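Local coordinates for protein ulvan Lyase-PL25 (Pseudoalteromonas sp. PLSV, PDB 5UAM) that degrades ulvan, the sulfated polysaccharide of green seaweed cell walls, as a polysaccharide lyase built on a beta-propeller, at residues N410-S416 / M428-V434; Y28-V34 / D436-Y442; N128-H134 / H181-D187. Where two conformers were deposited one is given. Numbering follows the deposited sequence.

Contact 1. Residues N410-S416 / M428-V434; sequences NASFAIS and MLVAEKV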
loop_
_atom_site.group_PDB
_atom_site.type_symbol
_atom_site.label_atom_id
_atom_site.label_comp_id
_atom_site.label_asym_id
_atom_site.label_seq_id
_atom_site.Cartn_x
_atom_site.Cartn_y
_atom_site.Cartn_z
ATOM N N ASN A 410 21.790 -4.986 -11.340
ATOM C CA ASN A 410 21.512 -3.824 -12.174
ATOM C C ASN A 410 20.032 -3.481 -12.186
ATOM O O ASN A 410 19.465 -3.159 -13.231
ATOM C CB ASN A 410 22.052 -4.027 -13.591
ATOM C CG ASN A 410 23.490 -4.475 -13.589
ATOM O OD1 ASN A 410 23.850 -5.507 -14.190
ATOM N ND2 ASN A 410 24.341 -3.694 -12.945
ATOM N N ALA A 411 19.416 -3.503 -11.008
ATOM C CA ALA A 411 17.981 -3.306 -10.906
ATOM C C ALA A 411 17.659 -2.823 -9.502
ATOM O O ALA A 411 18.507 -2.817 -8.612
ATOM C CB ALA A 411 17.240 -4.621 -11.165
ATOM N N SER A 412 16.404 -2.414 -9.319
ATOM C CA SER A 412 15.841 -2.193 -7.994
ATOM C C SER A 412 14.435 -2.764 -8.008
ATOM O O SER A 412 13.820 -2.901 -9.059
ATOM C CB SER A 412 15.805 -0.716 -7.584
ATOM O OG SER A 412 14.952 0.035 -8.420
ATOM N N PHE A 413 13.934 -3.123 -6.830
ATOM C CA PHE A 413 12.634 -3.767 -6.740
ATOM C C PHE A 413 11.583 -2.822 -6.175
ATOM O O PHE A 413 11.830 -2.094 -5.210
ATOM C CB PHE A 413 12.654 -4.996 -5.816
ATOM C CG PHE A 413 13.463 -6.170 -6.320
ATOM C CD1 PHE A 413 13.573 -6.440 -7.683
ATOM C CD2 PHE A 413 14.057 -7.043 -5.438
ATOM C CE1 PHE A 413 14.292 -7.530 -8.144
ATOM C CE2 PHE A 413 14.816 -8.128 -5.879
ATOM C CZ PHE A 413 14.913 -8.395 -7.236
ATOM N N ALA A 414 10.406 -2.867 -6.767
ATOM C CA ALA A 414 9.178 -2.407 -6.139
ATOM C C ALA A 414 8.446 -3.643 -5.653
ATOM O O ALA A 414 8.419 -4.657 -6.362
ATOM C CB ALA A 414 8.321 -1.653 -7.160
ATOM N N ILE A 415 7.823 -3.558 -4.477
ATOM C CA ILE A 415 7.139 -4.710 -3.890
ATOM C C ILE A 415 5.722 -4.362 -3.479
ATOM O O ILE A 415 5.386 -3.204 -3.202
ATOM C CB ILE A 415 7.899 -5.314 -2.698
ATOM C CG1 ILE A 415 8.204 -4.264 -1.622
ATOM C CG2 ILE A 415 9.205 -5.960 -3.214
ATOM C CD1 ILE A 415 8.643 -4.893 -0.293
ATOM N N SER A 416 4.873 -5.384 -3.452
ATOM C CA SER A 416 3.551 -5.283 -2.855
ATOM C C SER A 416 3.605 -5.601 -1.363
ATOM O O SER A 416 4.585 -6.135 -0.840
ATOM C CB SER A 416 2.586 -6.278 -3.500
ATOM O OG SER A 416 2.904 -7.627 -3.177
ATOM N N MET A 428 4.221 -12.583 -2.171
ATOM C CA MET A 428 4.489 -11.183 -2.468
ATOM C C MET A 428 4.728 -11.039 -3.957
ATOM O O MET A 428 5.267 -11.947 -4.595
ATOM C CB MET A 428 5.697 -10.683 -1.651
ATOM C CG MET A 428 6.035 -9.216 -1.839
ATOM S SD MET A 428 7.432 -8.672 -0.815
ATOM C CE MET A 428 6.634 -8.367 0.766
ATOM N N LEU A 429 4.355 -9.880 -4.480
ATOM C CA LEU A 429 4.656 -9.487 -5.856
ATOM C C LEU A 429 5.868 -8.571 -5.890
ATOM O O LEU A 429 6.084 -7.762 -4.973
ATOM C CB LEU A 429 3.449 -8.785 -6.464
ATOM C CG LEU A 429 2.300 -9.732 -6.747
ATOM C CD1 LEU A 429 0.979 -9.023 -6.820
ATOM C CD2 LEU A 429 2.553 -10.473 -8.055
ATOM N N VAL A 430 6.672 -8.706 -6.952
ATOM C CA VAL A 430 7.923 -7.974 -7.087
ATOM C C VAL A 430 8.022 -7.489 -8.523
ATOM O O VAL A 430 7.699 -8.232 -9.456
ATOM C CB VAL A 430 9.143 -8.881 -6.802
ATOM C CG1 VAL A 430 10.412 -8.035 -6.634
ATOM C CG2 VAL A 430 8.914 -9.751 -5.599
ATOM N N ALA A 431 8.490 -6.260 -8.705
ATOM C CA ALA A 431 8.766 -5.690 -10.024
ATOM C C ALA A 431 10.244 -5.371 -10.133
ATOM O O ALA A 431 10.806 -4.681 -9.282
ATOM C CB ALA A 431 7.935 -4.417 -10.227
ATOM N N GLU A 432 10.873 -5.867 -11.193
ATOM C CA GLU A 432 12.311 -5.701 -11.414
ATOM C C GLU A 432 12.508 -4.439 -12.249
ATOM O O GLU A 432 12.517 -4.466 -13.483
ATOM C CB GLU A 432 12.868 -6.935 -12.126
ATOM C CG GLU A 432 14.344 -6.900 -12.463
ATOM C CD GLU A 432 14.749 -8.053 -13.340
ATOM O OE1 GLU A 432 13.857 -8.730 -13.900
ATOM O OE2 GLU A 432 15.952 -8.297 -13.463
ATOM N N LYS A 433 12.647 -3.302 -11.574
ATOM C CA LYS A 433 12.802 -2.026 -12.259
ATOM C C LYS A 433 14.204 -1.911 -12.835
ATOM O O LYS A 433 15.193 -1.930 -12.095
ATOM C CB LYS A 433 12.553 -0.885 -11.284
ATOM C CG LYS A 433 11.163 -0.900 -10.694
ATOM C CD LYS A 433 10.880 0.360 -9.918
ATOM C CE LYS A 433 11.653 0.401 -8.624
ATOM N NZ LYS A 433 11.345 1.630 -7.835
ATOM N N VAL A 434 14.285 -1.772 -14.156
ATOM C CA VAL A 434 15.548 -1.570 -14.852
ATOM C C VAL A 434 15.435 -0.249 -15.594
ATOM O O VAL A 434 16.125 0.719 -15.267
ATOM C CB VAL A 434 15.854 -2.745 -15.791
ATOM C CG1 VAL A 434 17.191 -2.559 -16.480
ATOM C CG2 VAL A 434 15.864 -4.023 -14.993
HETATM O O HOH W 1 16.595 0.411 -11.287
#

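Contact 2. Residues Y28-V34 / D436-Y442; sequences YFADNGV and DEGIKMY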
loop_
_atom_site.group_PDB
_atom_site.type_symbol
_atom_site.label_atom_id
_atom_site.label_comp_id
_atom_site.label_asym_id
_atom_site.label_seq_id
_atom_site.Cartn_x
_atom_site.Cartn_y
_atom_site.Cartn_z
ATOM N N TYR A 28 9.397 -14.854 -14.153
ATOM C CA TYR A 28 8.444 -13.771 -14.229
ATOM C C TYR A 28 7.204 -14.227 -14.992
ATOM O O TYR A 28 7.289 -15.078 -15.883
ATOM C CB TYR A 28 9.084 -12.530 -14.871
ATOM C CG TYR A 28 9.758 -12.798 -16.194
ATOM C CD1 TYR A 28 11.046 -13.284 -16.253
ATOM C CD2 TYR A 28 9.106 -12.544 -17.390
ATOM C CE1 TYR A 28 11.665 -13.534 -17.477
ATOM C CE2 TYR A 28 9.705 -12.779 -18.600
ATOM C CZ TYR A 28 10.993 -13.269 -18.648
ATOM O OH TYR A 28 11.647 -13.533 -19.846
ATOM N N PHE A 29 6.059 -13.658 -14.625
ATOM C CA PHE A 29 4.786 -14.011 -15.237
ATOM C C PHE A 29 4.285 -12.967 -16.226
ATOM O O PHE A 29 3.319 -13.237 -16.939
ATOM C CB PHE A 29 3.714 -14.274 -14.167
ATOM C CG PHE A 29 3.328 -13.050 -13.368
ATOM C CD1 PHE A 29 2.356 -12.179 -13.829
ATOM C CD2 PHE A 29 3.923 -12.790 -12.147
ATOM C CE1 PHE A 29 2.018 -11.055 -13.113
ATOM C CE2 PHE A 29 3.579 -11.662 -11.414
ATOM C CZ PHE A 29 2.630 -10.787 -11.908
ATOM N N ALA A 30 4.927 -11.798 -16.284
ATOM C CA ALA A 30 4.609 -10.743 -17.227
ATOM C C ALA A 30 5.838 -9.859 -17.363
ATOM O O ALA A 30 6.703 -9.832 -16.484
ATOM C CB ALA A 30 3.417 -9.907 -16.752
ATOM N N ASP A 31 5.906 -9.128 -18.474
ATOM C CA ASP A 31 7.078 -8.301 -18.747
ATOM C C ASP A 31 6.710 -6.912 -19.260
ATOM O O ASP A 31 7.490 -6.297 -19.987
ATOM C CB ASP A 31 8.027 -8.993 -19.721
ATOM C CG ASP A 31 7.390 -9.293 -21.059
ATOM O OD1 ASP A 31 6.209 -8.962 -21.260
ATOM O OD2 ASP A 31 8.114 -9.844 -21.914
ATOM N N ASN A 32 5.557 -6.379 -18.838
ATOM C CA ASN A 32 5.072 -5.096 -19.340
ATOM C C ASN A 32 4.786 -4.078 -18.240
ATOM O O ASN A 32 4.092 -3.097 -18.498
ATOM C CB ASN A 32 3.827 -5.275 -20.216
ATOM C CG ASN A 32 2.643 -5.807 -19.459
ATOM O OD1 ASN A 32 2.749 -6.273 -18.323
ATOM N ND2 ASN A 32 1.465 -5.726 -20.095
ATOM N N GLY A 33 5.338 -4.238 -17.040
ATOM C CA GLY A 33 5.143 -3.225 -16.025
ATOM C C GLY A 33 5.770 -1.901 -16.427
ATOM O O GLY A 33 6.713 -1.855 -17.205
ATOM N N VAL A 34 5.236 -0.801 -15.869
ATOM C CA VAL A 34 5.797 0.528 -16.085
ATOM C C VAL A 34 5.944 1.271 -14.764
ATOM O O VAL A 34 5.226 1.021 -13.792
ATOM C CB VAL A 34 5.004 1.414 -17.074
ATOM C CG1 VAL A 34 4.771 0.673 -18.369
ATOM C CG2 VAL A 34 3.700 1.892 -16.480
ATOM N N ASP A 436 11.998 2.286 -17.076
ATOM C CA ASP A 436 10.651 2.517 -16.577
ATOM C C ASP A 436 9.570 1.870 -17.429
ATOM O O ASP A 436 8.386 2.078 -17.160
ATOM C CB ASP A 436 10.394 4.005 -16.352
ATOM C CG ASP A 436 10.582 4.826 -17.575
ATOM O OD1 ASP A 436 10.782 4.273 -18.675
ATOM O OD2 ASP A 436 10.538 6.071 -17.426
ATOM N N GLU A 437 9.931 1.036 -18.401
ATOM C CA GLU A 437 8.953 0.254 -19.146
ATOM C C GLU A 437 9.475 -1.164 -19.315
ATOM O O GLU A 437 10.639 -1.452 -19.048
ATOM C CB GLU A 437 8.604 0.886 -20.489
ATOM C CG GLU A 437 8.076 2.322 -20.392
ATOM C CD GLU A 437 7.731 2.896 -21.749
ATOM O OE1 GLU A 437 7.118 2.175 -22.561
ATOM O OE2 GLU A 437 8.089 4.055 -22.013
ATOM N N GLY A 438 8.587 -2.066 -19.730
ATOM C CA GLY A 438 8.998 -3.449 -19.938
ATOM C C GLY A 438 9.458 -4.154 -18.682
ATOM O O GLY A 438 10.356 -5.004 -18.730
ATOM N N ILE A 439 8.853 -3.832 -17.548
ATOM C CA ILE A 439 9.324 -4.313 -16.264
ATOM C C ILE A 439 8.801 -5.719 -16.014
ATOM O O ILE A 439 7.593 -5.983 -16.115
ATOM C CB ILE A 439 8.885 -3.348 -15.147
ATOM C CG1 ILE A 439 9.565 -2.003 -15.329
ATOM C CG2 ILE A 439 9.215 -3.929 -13.769
ATOM C CD1 ILE A 439 9.039 -0.916 -14.445
ATOM N N LYS A 440 9.713 -6.620 -15.665
ATOM C CA LYS A 440 9.364 -8.003 -15.373
ATOM C C LYS A 440 8.756 -8.126 -13.984
ATOM O O LYS A 440 9.232 -7.524 -13.009
ATOM C CB LYS A 440 10.583 -8.910 -15.511
ATOM C CG LYS A 440 11.052 -9.009 -16.941
ATOM C CD LYS A 440 12.277 -9.917 -17.043
ATOM C CE LYS A 440 12.773 -10.058 -18.470
ATOM N NZ LYS A 440 13.423 -8.812 -18.950
ATOM N N MET A 441 7.663 -8.877 -13.924
ATOM C CA MET A 441 6.830 -9.029 -12.738
ATOM C C MET A 441 6.959 -10.452 -12.215
ATOM O O MET A 441 6.856 -11.420 -12.990
ATOM C CB MET A 441 5.380 -8.763 -13.109
ATOM C CG MET A 441 5.111 -7.423 -13.760
ATOM S SD MET A 441 5.626 -6.019 -12.746
ATOM C CE MET A 441 4.701 -6.346 -11.235
ATOM N N TYR A 442 7.144 -10.581 -10.909
ATOM C CA TYR A 442 7.402 -11.859 -10.273
ATOM C C TYR A 442 6.452 -12.080 -9.109
ATOM O O TYR A 442 6.188 -11.166 -8.331
ATOM C CB TYR A 442 8.818 -11.942 -9.725
ATOM C CG TYR A 442 9.935 -11.739 -10.740
ATOM C CD1 TYR A 442 10.200 -10.488 -11.274
ATOM C CD2 TYR A 442 10.725 -12.805 -11.156
ATOM C CE1 TYR A 442 11.244 -10.300 -12.189
ATOM C CE2 TYR A 442 11.772 -12.622 -12.067
ATOM C CZ TYR A 442 12.009 -11.370 -12.592
ATOM O OH TYR A 442 13.033 -11.201 -13.501
HETATM O O HOH W 2 5.770 -1.764 -20.510
#

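Contact 3. Residues N128-H134 / H181-D187; sequences NPLGNTH and HGAHRSD. With ZN (zinc ion), chain D; EDO (1,2-ethanediol), chain J; PO4 (phosphate ion), chain E.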
loop_
_atom_site.group_PDB
_atom_site.type_symbol
_atom_site.label_atom_id
_atom_site.label_comp_id
_atom_site.label_asym_id
_atom_site.label_seq_id
_atom_site.Cartn_x
_atom_site.Cartn_y
_atom_site.Cartn_z
ATOM N N ASN A 128 -14.157 19.317 -5.175
ATOM C CA ASN A 128 -13.887 18.316 -4.146
ATOM C C ASN A 128 -14.215 18.915 -2.779
ATOM O O ASN A 128 -13.579 19.889 -2.365
ATOM C CB ASN A 128 -12.415 17.962 -4.211
ATOM C CG ASN A 128 -11.999 16.943 -3.178
ATOM O OD1 ASN A 128 -12.807 16.471 -2.386
ATOM N ND2 ASN A 128 -10.722 16.575 -3.207
ATOM N N PRO A 129 -15.218 18.396 -2.062
ATOM C CA PRO A 129 -15.625 19.039 -0.804
ATOM C C PRO A 129 -14.767 18.664 0.388
ATOM O O PRO A 129 -14.921 19.288 1.450
ATOM C CB PRO A 129 -17.050 18.530 -0.605
ATOM C CG PRO A 129 -17.039 17.188 -1.217
ATOM C CD PRO A 129 -16.070 17.243 -2.396
ATOM N N LEU A 130 -13.851 17.712 0.236
ATOM C CA LEU A 130 -13.050 17.224 1.344
ATOM C C LEU A 130 -11.563 17.327 1.079
ATOM O O LEU A 130 -10.764 16.804 1.871
ATOM C CB LEU A 130 -13.439 15.794 1.702
ATOM C CG LEU A 130 -14.846 15.623 2.266
ATOM C CD1 LEU A 130 -15.133 14.152 2.440
ATOM C CD2 LEU A 130 -15.006 16.338 3.596
ATOM N N GLY A 131 -11.168 18.042 0.038
ATOM C CA GLY A 131 -9.755 18.180 -0.227
ATOM C C GLY A 131 -9.505 18.989 -1.473
ATOM O O GLY A 131 -10.412 19.604 -2.041
ATOM N N ASN A 132 -8.234 18.990 -1.873
ATOM C CA ASN A 132 -7.805 19.576 -3.137
ATOM C C ASN A 132 -7.652 18.464 -4.175
ATOM O O ASN A 132 -7.957 17.295 -3.927
ATOM C CB ASN A 132 -6.546 20.437 -2.936
ATOM C CG ASN A 132 -5.309 19.630 -2.530
ATOM O OD1 ASN A 132 -5.403 18.534 -2.015
ATOM N ND2 ASN A 132 -4.135 20.201 -2.785
ATOM N N THR A 133 -7.217 18.841 -5.376
ATOM C CA THR A 133 -7.143 17.912 -6.497
ATOM C C THR A 133 -5.757 17.963 -7.125
ATOM O O THR A 133 -4.913 18.795 -6.778
ATOM C CB THR A 133 -8.204 18.243 -7.556
ATOM O OG1 THR A 133 -7.925 19.514 -8.148
ATOM C CG2 THR A 133 -9.593 18.281 -6.936
ATOM N N HIS A 134 -5.537 17.057 -8.073
ATOM C CA HIS A 134 -4.292 17.028 -8.833
ATOM C C HIS A 134 -4.620 16.553 -10.242
ATOM O O HIS A 134 -5.020 17.374 -11.077
ATOM C CB HIS A 134 -3.254 16.175 -8.109
ATOM C CG HIS A 134 -1.917 16.143 -8.774
ATOM N ND1 HIS A 134 -1.198 17.278 -9.080
ATOM C CD2 HIS A 134 -1.173 15.097 -9.207
ATOM C CE1 HIS A 134 -0.063 16.929 -9.662
ATOM N NE2 HIS A 134 -0.019 15.612 -9.738
ATOM N N HIS A 181 -9.008 11.583 0.084
ATOM C CA HIS A 181 -10.084 12.168 -0.724
ATOM C C HIS A 181 -9.604 13.419 -1.470
ATOM O O HIS A 181 -10.098 14.536 -1.293
ATOM C CB HIS A 181 -11.293 12.454 0.164
ATOM C CG HIS A 181 -12.590 12.692 -0.554
ATOM N ND1 HIS A 181 -12.821 13.799 -1.341
ATOM C CD2 HIS A 181 -13.776 12.034 -0.490
ATOM C CE1 HIS A 181 -14.074 13.786 -1.769
ATOM N NE2 HIS A 181 -14.669 12.711 -1.284
ATOM N N GLY A 182 -8.572 13.204 -2.303
ATOM C CA GLY A 182 -7.980 14.270 -3.080
ATOM C C GLY A 182 -6.470 14.202 -3.068
ATOM O O GLY A 182 -5.911 13.110 -2.920
ATOM N N ALA A 183 -5.833 15.360 -3.225
ATOM C CA ALA A 183 -4.380 15.471 -3.141
ATOM C C ALA A 183 -3.958 15.770 -1.698
ATOM O O ALA A 183 -4.653 15.365 -0.769
ATOM C CB ALA A 183 -3.898 16.504 -4.158
ATOM N N HIS A 184 -2.811 16.426 -1.470
ATOM C CA HIS A 184 -2.274 16.501 -0.103
ATOM C C HIS A 184 -3.247 17.079 0.897
ATOM O O HIS A 184 -3.303 16.634 2.056
ATOM C CB HIS A 184 -1.051 17.386 -0.052
ATOM C CG HIS A 184 0.154 16.736 -0.604
ATOM N ND1 HIS A 184 1.426 17.154 -0.286
ATOM C CD2 HIS A 184 0.287 15.702 -1.459
ATOM C CE1 HIS A 184 2.296 16.395 -0.935
ATOM N NE2 HIS A 184 1.630 15.505 -1.645
ATOM N N ARG A 185 -3.947 18.141 0.519
ATOM C CA ARG A 185 -4.681 18.930 1.488
ATOM C C ARG A 185 -6.115 18.415 1.503
ATOM O O ARG A 185 -7.072 19.091 1.122
ATOM C CB ARG A 185 -4.537 20.415 1.179
ATOM C CG ARG A 185 -3.082 20.843 1.346
ATOM C CD ARG A 185 -2.848 22.325 1.133
ATOM N NE ARG A 185 -1.534 22.698 1.638
ATOM C CZ ARG A 185 -1.112 23.946 1.775
ATOM N NH1 ARG A 185 -1.902 24.965 1.442
ATOM N NH2 ARG A 185 0.098 24.173 2.257
ATOM N N SER A 186 -6.228 17.173 1.982
ATOM C CA SER A 186 -7.464 16.422 1.893
ATOM C C SER A 186 -7.615 15.527 3.108
ATOM O O SER A 186 -6.630 15.046 3.677
ATOM C CB SER A 186 -7.471 15.504 0.662
ATOM O OG SER A 186 -7.234 16.228 -0.534
ATOM N N ASP A 187 -8.863 15.278 3.474
ATOM C CA ASP A 187 -9.123 14.274 4.496
ATOM C C ASP A 187 -8.856 12.879 3.944
ATOM O O ASP A 187 -8.931 12.631 2.739
ATOM C CB ASP A 187 -10.586 14.304 4.924
ATOM C CG ASP A 187 -10.985 15.551 5.724
ATOM O OD1 ASP A 187 -10.197 16.512 5.924
ATOM O OD2 ASP A 187 -12.163 15.560 6.153
HETATM ZN ZN ZN D . 2.101 18.609 1.013
HETATM C C1 EDO J . -12.814 18.986 5.207
HETATM O O1 EDO J . -11.761 18.962 6.184
HETATM C C2 EDO J . -13.343 20.408 5.060
HETATM O O2 EDO J . -12.269 21.269 4.663
HETATM P P PO4 E . 1.536 12.435 -3.198
HETATM O O1 PO4 E . 2.345 13.713 -3.300
HETATM O O2 PO4 E . 1.108 12.206 -1.806
HETATM O O3 PO4 E . 2.472 11.337 -3.643
HETATM O O4 PO4 E . 0.316 12.582 -4.100
HETATM O O HOH W 3 -1.553 18.536 -3.197
#

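Contact 1. Residues N410-S416 / M428-V434
The F413 ring lies with one face over V430, whose CG1 is 3.9 Å from the ring centroid in a CH-pi contact. The two residues belong to neighbouring antiparallel strands, 412-415 and 428-433, in one blade of the beta-propeller. F413, I415 and V430 share a sheet face and pack against L387 of the adjacent blade, where bulky apolar side chains fill the space between blades. On the other face, the small A414 and A431 meet CB to CB at 4.1 Å, leaving room for K433: its CE lies 4.2 Å from A414 CB, and its NZ hydrogen-bonds to N36, a probable substrate-binding residue. The backbones pair through S412 N to K433 O (3.1 Å), K433 N to S412 O (2.8 Å), A414 N to A431 O (3.1 Å) and A431 N to A414 O (2.8 Å). At the far end S416 N still donates to L429 O (3.1 Å), but the return bond uses a side chain: L429 N donates to S416 OG at 3.0 Å.

Contact 2. Residues Y28-V34 / D436-Y442
The "velcro" closure of the propeller is made here: the N-terminal strand 30-33 adds to the edge of a blade whose other strands come from the C-terminal part of the chain, running antiparallel to strand 439-444. F29 N donates to M441 O (2.9 Å) and M441 N to A30 O (2.9 Å); further on, G33 N donates to I439 O (3.0 Å) and I439 N to G33 O (2.9 Å). G438 and I439 both face G33, forming a G1 beta bulge. Glycine suits position 438 because phi is positive there, and suits 33 because a CB would crowd M441 SD and I439 CB. Aromatic rings cover the other end. K440 CD sits 3.7 Å from the Y28 ring centroid, so the lysine's aliphatic chain covers one ring face, while Y28 CB lies over the Y442 ring and the two tyrosines meet in an offset edge-to-face pair. F29 turns a face to M441 CB, 4.0 Å from its centroid, and meets W76 of the next blade. The acids D436 and E437 both form salt bridges with K95. Beside the bulge, a water accepts from G438 N at 2.9 Å and donates a weak bond to N32 O, also at 2.9 Å.

Contact 3. Residues N128-H134 / H181-D187
Two loops without regular secondary structure come so close that the CA atoms of G131 and S186 are just 3.6 Å apart. Such an approach suits glycine: a CB on G131 would clash with S186 OG and H181 O. G182 is equally constrained, since a CB there would strike N132 O and, at these backbone angles, also jam against the carbonyl O of the preceding H181.

Asparagine side chains, which both donate and accept, do much of the joining. N128 OD1 accepts from L130 N (3.1 Å), closing an Asx turn, and takes a weak bond from H181 ND1 (2.9 Å); its ND2 donates to H181 O (2.9 Å) and to N132 O (2.9 Å). N132 OD1 accepts from R185 N (2.9 Å), while A183 N donates to N132 O (3.0 Å) and D187 N to L130 O (2.9 Å). L130 adds a CH-pi contact, its CB lying over the H181 ring face, 4.0 Å from the centroid.

R185 is the centre of an inverse gamma turn, and its guanidinium forms a salt bridge with D244. Just before it, H184 ND1 binds zinc at 2.1 Å, with H240, C242 and H254 completing the site. On the ring's other side, H184 NE2 donates to phosphate O1 at 2.5 Å. That ion, probably from the crystallisation liquor, also bonds to R180, H119, Y222 and the probable proton donor H99, consistent with its occupying part of the substrate site. The arrangement is thus one of loops from consecutive propeller blades, each joining a blade's second and third strands, meeting beside a three-histidine, one-cysteine zinc site, probably structural, next to the active centre.

From the N terminus, strand 30-33 opens contact 2, which closes only when the chain reaches 436-442 some 400 residues later, joining the two ends of the propeller ring. Both other contacts fall within this span, one after the other. Contact 3 comes first, tying the loop at 128-134 to that at 181-187 in the next blade; contact 1 follows, a short hairpin-like closure between 410-416 and 428-434. Contacts 1 and 2 build one blade, since strands 428-433 and 439-444 are neighbours, and they touch through E432 OE1 and Y442 OH, 2.6 Å apart. Contact 3 stands separate, its centre about 30 Å from that of contact 1 and 32 Å from that of contact 2.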